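Local coordinates for protein putative transcriptional regulator (Methanosarcina mazei, PDB 3R0A) that is of unverified function but probably acts as a transcriptional regulator, with a winged helix-turn-helix fold that would be expected to bind DNA, at residues 42-47 with 83-88; 71-76 with 87-92. All coordinates share one frame; numbering follows the deposited sequence.

Contact 1 of 2, residues 42-47 with 83-88; sequences WIDTDA and GYVYIY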
loop_
_atom_site.group_PDB
_atom_site.type_symbol
_atom_site.label_atom_id
_atom_site.label_comp_id
_atom_site.label_asym_id
_atom_site.label_seq_id
_atom_site.Cartn_x
_atom_site.Cartn_y
_atom_site.Cartn_z
ATOM N N TRP B 42 34.087 -2.105 -7.091
ATOM C CA TRP B 42 33.994 -0.783 -7.659
ATOM C C TRP B 42 34.092 -0.962 -9.171
ATOM O O TRP B 42 35.103 -1.477 -9.709
ATOM C CB TRP B 42 35.123 0.087 -7.145
ATOM C CG TRP B 42 34.973 0.535 -5.721
ATOM C CD1 TRP B 42 35.488 -0.075 -4.611
ATOM C CD2 TRP B 42 34.319 1.728 -5.256
ATOM N NE1 TRP B 42 35.179 0.653 -3.485
ATOM C CE2 TRP B 42 34.463 1.765 -3.853
ATOM C CE3 TRP B 42 33.611 2.763 -5.891
ATOM C CZ2 TRP B 42 33.933 2.801 -3.066
ATOM C CZ3 TRP B 42 33.065 3.792 -5.105
ATOM C CH2 TRP B 42 33.240 3.805 -3.715
ATOM N N ILE B 43 33.028 -0.562 -9.855
ATOM C CA ILE B 43 32.909 -0.768 -11.293
ATOM C C ILE B 43 32.680 0.589 -11.942
ATOM O O ILE B 43 32.179 1.529 -11.301
ATOM C CB ILE B 43 31.760 -1.782 -11.631
ATOM C CG1 ILE B 43 31.845 -3.023 -10.717
ATOM C CG2 ILE B 43 31.780 -2.193 -13.114
ATOM C CD1 ILE B 43 30.529 -3.802 -10.552
ATOM N N ASP B 44 33.097 0.707 -13.196
ATOM C CA ASP B 44 32.802 1.899 -13.973
ATOM C C ASP B 44 31.814 1.571 -15.079
ATOM O O ASP B 44 31.516 0.405 -15.349
ATOM C CB ASP B 44 34.075 2.547 -14.528
ATOM C CG ASP B 44 34.962 1.564 -15.253
ATOM O OD1 ASP B 44 34.483 0.907 -16.205
ATOM O OD2 ASP B 44 36.144 1.451 -14.868
ATOM N N THR B 45 31.303 2.619 -15.703
ATOM C CA THR B 45 30.266 2.489 -16.716
ATOM C C THR B 45 30.764 1.856 -18.017
ATOM O O THR B 45 29.992 1.174 -18.705
ATOM C CB THR B 45 29.629 3.835 -17.004
ATOM O OG1 THR B 45 30.655 4.774 -17.351
ATOM C CG2 THR B 45 28.899 4.316 -15.764
ATOM N N ASP B 46 32.040 2.079 -18.348
ATOM C CA ASP B 46 32.664 1.386 -19.470
ATOM C C ASP B 46 32.744 -0.124 -19.207
ATOM O O ASP B 46 32.308 -0.928 -20.036
ATOM C CB ASP B 46 34.042 1.975 -19.783
ATOM C CG ASP B 46 33.964 3.249 -20.617
ATOM O OD1 ASP B 46 34.979 3.978 -20.669
ATOM O OD2 ASP B 46 32.904 3.536 -21.229
ATOM N N ALA B 47 33.271 -0.502 -18.044
ATOM C CA ALA B 47 33.330 -1.908 -17.641
ATOM C C ALA B 47 31.938 -2.549 -17.617
ATOM O O ALA B 47 31.739 -3.667 -18.094
ATOM C CB ALA B 47 34.003 -2.035 -16.271
ATOM N N GLY B 83 43.135 13.064 -16.187
ATOM C CA GLY B 83 41.685 12.950 -16.030
ATOM C C GLY B 83 41.225 11.994 -14.918
ATOM O O GLY B 83 42.044 11.461 -14.128
ATOM N N TYR B 84 39.910 11.776 -14.859
ATOM C CA TYR B 84 39.352 10.778 -13.954
ATOM C C TYR B 84 38.191 10.044 -14.606
ATOM O O TYR B 84 37.586 10.513 -15.586
ATOM C CB TYR B 84 38.927 11.391 -12.588
ATOM C CG TYR B 84 37.753 12.351 -12.692
ATOM C CD1 TYR B 84 36.427 11.896 -12.636
ATOM C CD2 TYR B 84 37.974 13.720 -12.888
ATOM C CE1 TYR B 84 35.360 12.793 -12.752
ATOM C CE2 TYR B 84 36.927 14.608 -13.002
ATOM C CZ TYR B 84 35.629 14.155 -12.931
ATOM O OH TYR B 84 34.616 15.094 -13.050
ATOM N N VAL B 85 37.896 8.882 -14.041
ATOM C CA VAL B 85 36.744 8.072 -14.404
ATOM C C VAL B 85 35.991 7.749 -13.089
ATOM O O VAL B 85 36.583 7.231 -12.129
ATOM C CB VAL B 85 37.223 6.808 -15.164
ATOM C CG1 VAL B 85 38.299 6.108 -14.376
ATOM C CG2 VAL B 85 36.085 5.859 -15.502
ATOM N N TYR B 86 34.705 8.108 -13.029
ATOM C CA TYR B 86 33.883 7.850 -11.847
ATOM C C TYR B 86 33.766 6.366 -11.686
ATOM O O TYR B 86 33.584 5.648 -12.654
ATOM C CB TYR B 86 32.486 8.418 -11.990
ATOM C CG TYR B 86 32.365 9.914 -11.871
ATOM C CD1 TYR B 86 32.805 10.599 -10.721
ATOM C CD2 TYR B 86 31.777 10.653 -12.896
ATOM C CE1 TYR B 86 32.674 11.962 -10.618
ATOM C CE2 TYR B 86 31.637 12.026 -12.796
ATOM C CZ TYR B 86 32.084 12.671 -11.672
ATOM O OH TYR B 86 31.934 14.056 -11.608
ATOM N N ILE B 87 33.913 5.891 -10.470
ATOM C CA ILE B 87 33.584 4.482 -10.176
ATOM C C ILE B 87 32.526 4.385 -9.071
ATOM O O ILE B 87 32.489 5.237 -8.190
ATOM C CB ILE B 87 34.826 3.636 -9.814
ATOM C CG1 ILE B 87 35.703 4.374 -8.797
ATOM C CG2 ILE B 87 35.575 3.206 -11.103
ATOM C CD1 ILE B 87 36.822 3.484 -8.164
ATOM N N TYR B 88 31.701 3.337 -9.118
ATOM C CA TYR B 88 30.535 3.213 -8.226
ATOM C C TYR B 88 30.517 1.933 -7.430
ATOM O O TYR B 88 30.919 0.882 -7.923
ATOM C CB TYR B 88 29.238 3.316 -9.033
ATOM C CG TYR B 88 29.186 4.550 -9.889
ATOM C CD1 TYR B 88 28.561 5.706 -9.423
ATOM C CD2 TYR B 88 29.781 4.575 -11.167
ATOM C CE1 TYR B 88 28.502 6.840 -10.198
ATOM C CE2 TYR B 88 29.748 5.724 -11.940
ATOM C CZ TYR B 88 29.101 6.849 -11.443
ATOM O OH TYR B 88 29.023 8.002 -12.172
HETATM O O HOH W 1 32.324 5.462 -15.389
#
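Ile43, just ahead of helix 45-51, pairs with Tyr88 of strand 84-90, as the short strand before the helix-turn-helix pairs with the wing in winged helix folds. It is a single antiparallel bridge of the hydrogen-bonded kind. Tyr88 N gives a nearly straight bond of 2.9 Å to Ile43 O, in the plane of that carbonyl, while Ile43 N returns a longer one to Tyr88 O.

The indole of Trp42 turns its six-membered edge to the strand, CZ3 lying 3.5 Å from Ile87 O near the ring plane, while CE3 touches Ile87 CG1. That branch of Ile87 sits between backbone N and carbonyl carbon (chi1 47°), and CG2, anti to the carbonyl carbon, meets Asp44 CB at 3.8 Å. Val85 CG2 reaches the same CB. Asp44 also caps the helix that follows, its OD1 accepting from Ala47 N almost along the C-O axis. Thr45 OG1 bonds to Gln60 of helix 56-68, and Thr45 CG2 approaches Tyr88 CE2. Beside them one water bridges the segments, accepting from Thr45 N and donating to Tyr86 O, 3.0 Å from each.

Contact 2 of 2, residues 71-76 with 87-92; sequences ILQRSQ and IYKIYS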
loop_
_atom_site.group_PDB
_atom_site.type_symbol
_atom_site.label_atom_id
_atom_site.label_comp_id
_atom_site.label_asym_id
_atom_site.label_seq_id
_atom_site.Cartn_x
_atom_site.Cartn_y
_atom_site.Cartn_z
ATOM N N ILE B 71 21.372 5.109 -4.072
ATOM C CA ILE B 71 21.539 3.650 -4.119
ATOM C C ILE B 71 23.029 3.285 -4.326
ATOM O O ILE B 71 23.458 2.162 -4.019
ATOM C CB ILE B 71 20.755 3.035 -5.281
ATOM C CG1 ILE B 71 19.248 3.337 -5.179
ATOM C CG2 ILE B 71 21.129 1.534 -5.456
ATOM C CD1 ILE B 71 18.609 3.256 -3.765
ATOM N N LEU B 72 23.806 4.237 -4.844
ATOM C CA LEU B 72 25.146 3.947 -5.321
ATOM C C LEU B 72 26.086 4.953 -4.679
ATOM O O LEU B 72 25.773 6.131 -4.601
ATOM C CB LEU B 72 25.170 4.109 -6.837
ATOM C CG LEU B 72 25.625 3.023 -7.784
ATOM C CD1 LEU B 72 25.087 1.569 -7.513
ATOM C CD2 LEU B 72 25.289 3.463 -9.199
ATOM N N GLN B 73 27.207 4.461 -4.172
ATOM C CA GLN B 73 28.334 5.286 -3.763
ATOM C C GLN B 73 29.203 5.569 -4.991
ATOM O O GLN B 73 29.379 4.691 -5.843
ATOM C CB GLN B 73 29.158 4.518 -2.710
ATOM C CG GLN B 73 30.369 5.265 -2.145
ATOM C CD GLN B 73 30.986 4.577 -0.914
ATOM O OE1 GLN B 73 30.536 3.512 -0.474
ATOM N NE2 GLN B 73 32.023 5.193 -0.361
ATOM N N ARG B 74 29.763 6.774 -5.061
ATOM C CA ARG B 74 30.619 7.143 -6.190
ATOM C C ARG B 74 32.008 7.612 -5.758
ATOM O O ARG B 74 32.140 8.542 -4.987
ATOM C CB ARG B 74 29.946 8.232 -7.070
ATOM C CG ARG B 74 30.722 8.565 -8.367
ATOM C CD ARG B 74 30.138 9.771 -9.098
ATOM N NE ARG B 74 30.383 11.015 -8.380
ATOM C CZ ARG B 74 29.769 12.164 -8.637
ATOM N NH1 ARG B 74 28.868 12.246 -9.620
ATOM N NH2 ARG B 74 30.047 13.242 -7.918
ATOM N N SER B 75 33.038 6.975 -6.299
ATOM C CA SER B 75 34.421 7.436 -6.128
ATOM C C SER B 75 35.092 7.768 -7.475
ATOM O O SER B 75 34.426 7.788 -8.513
ATOM C CB SER B 75 35.236 6.386 -5.357
ATOM O OG SER B 75 36.509 6.895 -5.014
ATOM N N GLN B 76 36.406 8.033 -7.441
ATOM C CA GLN B 76 37.212 8.389 -8.635
ATOM C C GLN B 76 38.460 7.551 -8.751
ATOM O O GLN B 76 39.210 7.443 -7.787
ATOM C CB GLN B 76 37.750 9.780 -8.473
ATOM C CG GLN B 76 36.991 10.884 -9.063
ATOM C CD GLN B 76 37.648 12.169 -8.710
ATOM O OE1 GLN B 76 37.077 12.969 -7.997
ATOM N NE2 GLN B 76 38.881 12.369 -9.173
ATOM N N ILE B 87 33.913 5.891 -10.470
ATOM C CA ILE B 87 33.584 4.482 -10.176
ATOM C C ILE B 87 32.526 4.385 -9.071
ATOM O O ILE B 87 32.489 5.237 -8.190
ATOM C CB ILE B 87 34.826 3.636 -9.814
ATOM C CG1 ILE B 87 35.703 4.374 -8.797
ATOM C CG2 ILE B 87 35.575 3.206 -11.103
ATOM C CD1 ILE B 87 36.822 3.484 -8.164
ATOM N N TYR B 88 31.701 3.337 -9.118
ATOM C CA TYR B 88 30.535 3.213 -8.226
ATOM C C TYR B 88 30.517 1.933 -7.430
ATOM O O TYR B 88 30.919 0.882 -7.923
ATOM C CB TYR B 88 29.238 3.316 -9.033
ATOM C CG TYR B 88 29.186 4.550 -9.889
ATOM C CD1 TYR B 88 28.561 5.706 -9.423
ATOM C CD2 TYR B 88 29.781 4.575 -11.167
ATOM C CE1 TYR B 88 28.502 6.840 -10.198
ATOM C CE2 TYR B 88 29.748 5.724 -11.940
ATOM C CZ TYR B 88 29.101 6.849 -11.443
ATOM O OH TYR B 88 29.023 8.002 -12.172
ATOM N N LYS B 89 30.069 2.023 -6.185
ATOM C CA LYS B 89 29.879 0.811 -5.360
ATOM C C LYS B 89 28.489 0.839 -4.702
ATOM O O LYS B 89 28.075 1.839 -4.130
ATOM C CB LYS B 89 31.025 0.618 -4.342
ATOM C CG LYS B 89 31.064 -0.746 -3.630
ATOM C CD LYS B 89 30.688 -0.663 -2.140
ATOM C CE LYS B 89 31.902 -0.414 -1.247
ATOM N NZ LYS B 89 32.376 -1.705 -0.663
ATOM N N ILE B 90 27.755 -0.258 -4.836
ATOM C CA ILE B 90 26.394 -0.299 -4.295
ATOM C C ILE B 90 26.456 -0.209 -2.767
ATOM O O ILE B 90 27.302 -0.841 -2.158
ATOM C CB ILE B 90 25.595 -1.527 -4.813
ATOM C CG1 ILE B 90 24.093 -1.332 -4.557
ATOM C CG2 ILE B 90 26.179 -2.892 -4.275
ATOM C CD1 ILE B 90 23.229 -1.843 -5.665
ATOM N N TYR B 91 25.619 0.633 -2.163
ATOM C CA TYR B 91 25.488 0.645 -0.707
ATOM C C TYR B 91 24.949 -0.681 -0.144
ATOM O O TYR B 91 24.451 -1.522 -0.882
ATOM C CB TYR B 91 24.585 1.786 -0.266
ATOM C CG TYR B 91 25.229 3.156 -0.282
ATOM C CD1 TYR B 91 26.392 3.420 0.441
ATOM C CD2 TYR B 91 24.649 4.198 -1.003
ATOM C CE1 TYR B 91 26.955 4.689 0.427
ATOM C CE2 TYR B 91 25.199 5.461 -1.026
ATOM C CZ TYR B 91 26.349 5.706 -0.312
ATOM O OH TYR B 91 26.892 6.973 -0.348
ATOM N N SER B 92 25.081 -0.870 1.169
ATOM C CA SER B 92 24.581 -2.077 1.856
ATOM C C SER B 92 23.100 -2.352 1.570
ATOM O O SER B 92 22.317 -1.437 1.270
ATOM C CB SER B 92 24.757 -1.929 3.361
ATOM O OG SER B 92 24.027 -0.795 3.811
HETATM O O HOH W 2 27.872 10.287 -11.459
#
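Arg74 runs alongside Tyr88, the two side chains pointing the same way. Its CB lies 3.7 Å from Tyr88 CD1. With CG anti to the backbone N (chi1 -174°), the chain continues beside the ring, and CG comes to 3.4 Å from Tyr88 CE1. CD touches CE1 as well and approaches the phenol oxygen. The chain then bends at chi3, and the guanidinium stands 64° from the plane of the Tyr88 ring. At the tip, NH1 donates to a water 2.9 Å away, which also hydrogen-bonds to Tyr88 OH and lies in the plane of both flat groups. Arg74 also makes a cation-pi contact with Tyr86.

Both residues belong to the wing of the winged helix, a hairpin of antiparallel strands 72-78 and 84-90, where they form a non-hydrogen-bonded pair. Gln73 and Lys89 exchange two backbone bonds, as do Ser75 and Ile87, and Ile71 O takes a further one from Tyr91 N. On the face that carries Arg74 and Tyr88, Leu72 crosses Tyr88 at about a right angle, CG 3.8 Å from Tyr88 CB, and its CD1 rests against Ile90. Phe35 of helix 26-37 and Val63 of helix 56-68 cover this apolar patch.

Gln73 points to the other face, and there Tyr91, just past the strand, brings its ring up against it. Gln73 CB sits over the ring in a CH-pi contact, 4.1 Å from the centroid, and the Gln73 amide plane is only 19° from that of the ring. An alanine at Tyr91 would probably leave Gln73 CB without its aromatic cover and the extended side chain of Gln73 freer to turn. The ring's CE2 lies 3.7 Å from Leu72 O.

How the contacts relate
From the N terminus, the chain leaves helix 26-37 and enters 42-47, where contact 1 joins it to 83-88, 36 residues further on. The loop it closes takes in helices 45-51 and 56-68 and then strand 72-78. Contact 2 begins within that loop, at 71-76, and pairs with 87-92 after the hairpin turn, closing a much shorter loop. Because 87-92 runs beyond the end of 83-88, the two closures overlap, sharing Ile87 and Tyr88, so neither lies wholly within the other. Strand 84-90 has 72-78 along one edge and 42-47 at the other. Trp42 spans the two, its CZ3 3.4 Å from Ser75 CB, and the two contacts together tie the wing to the helical body.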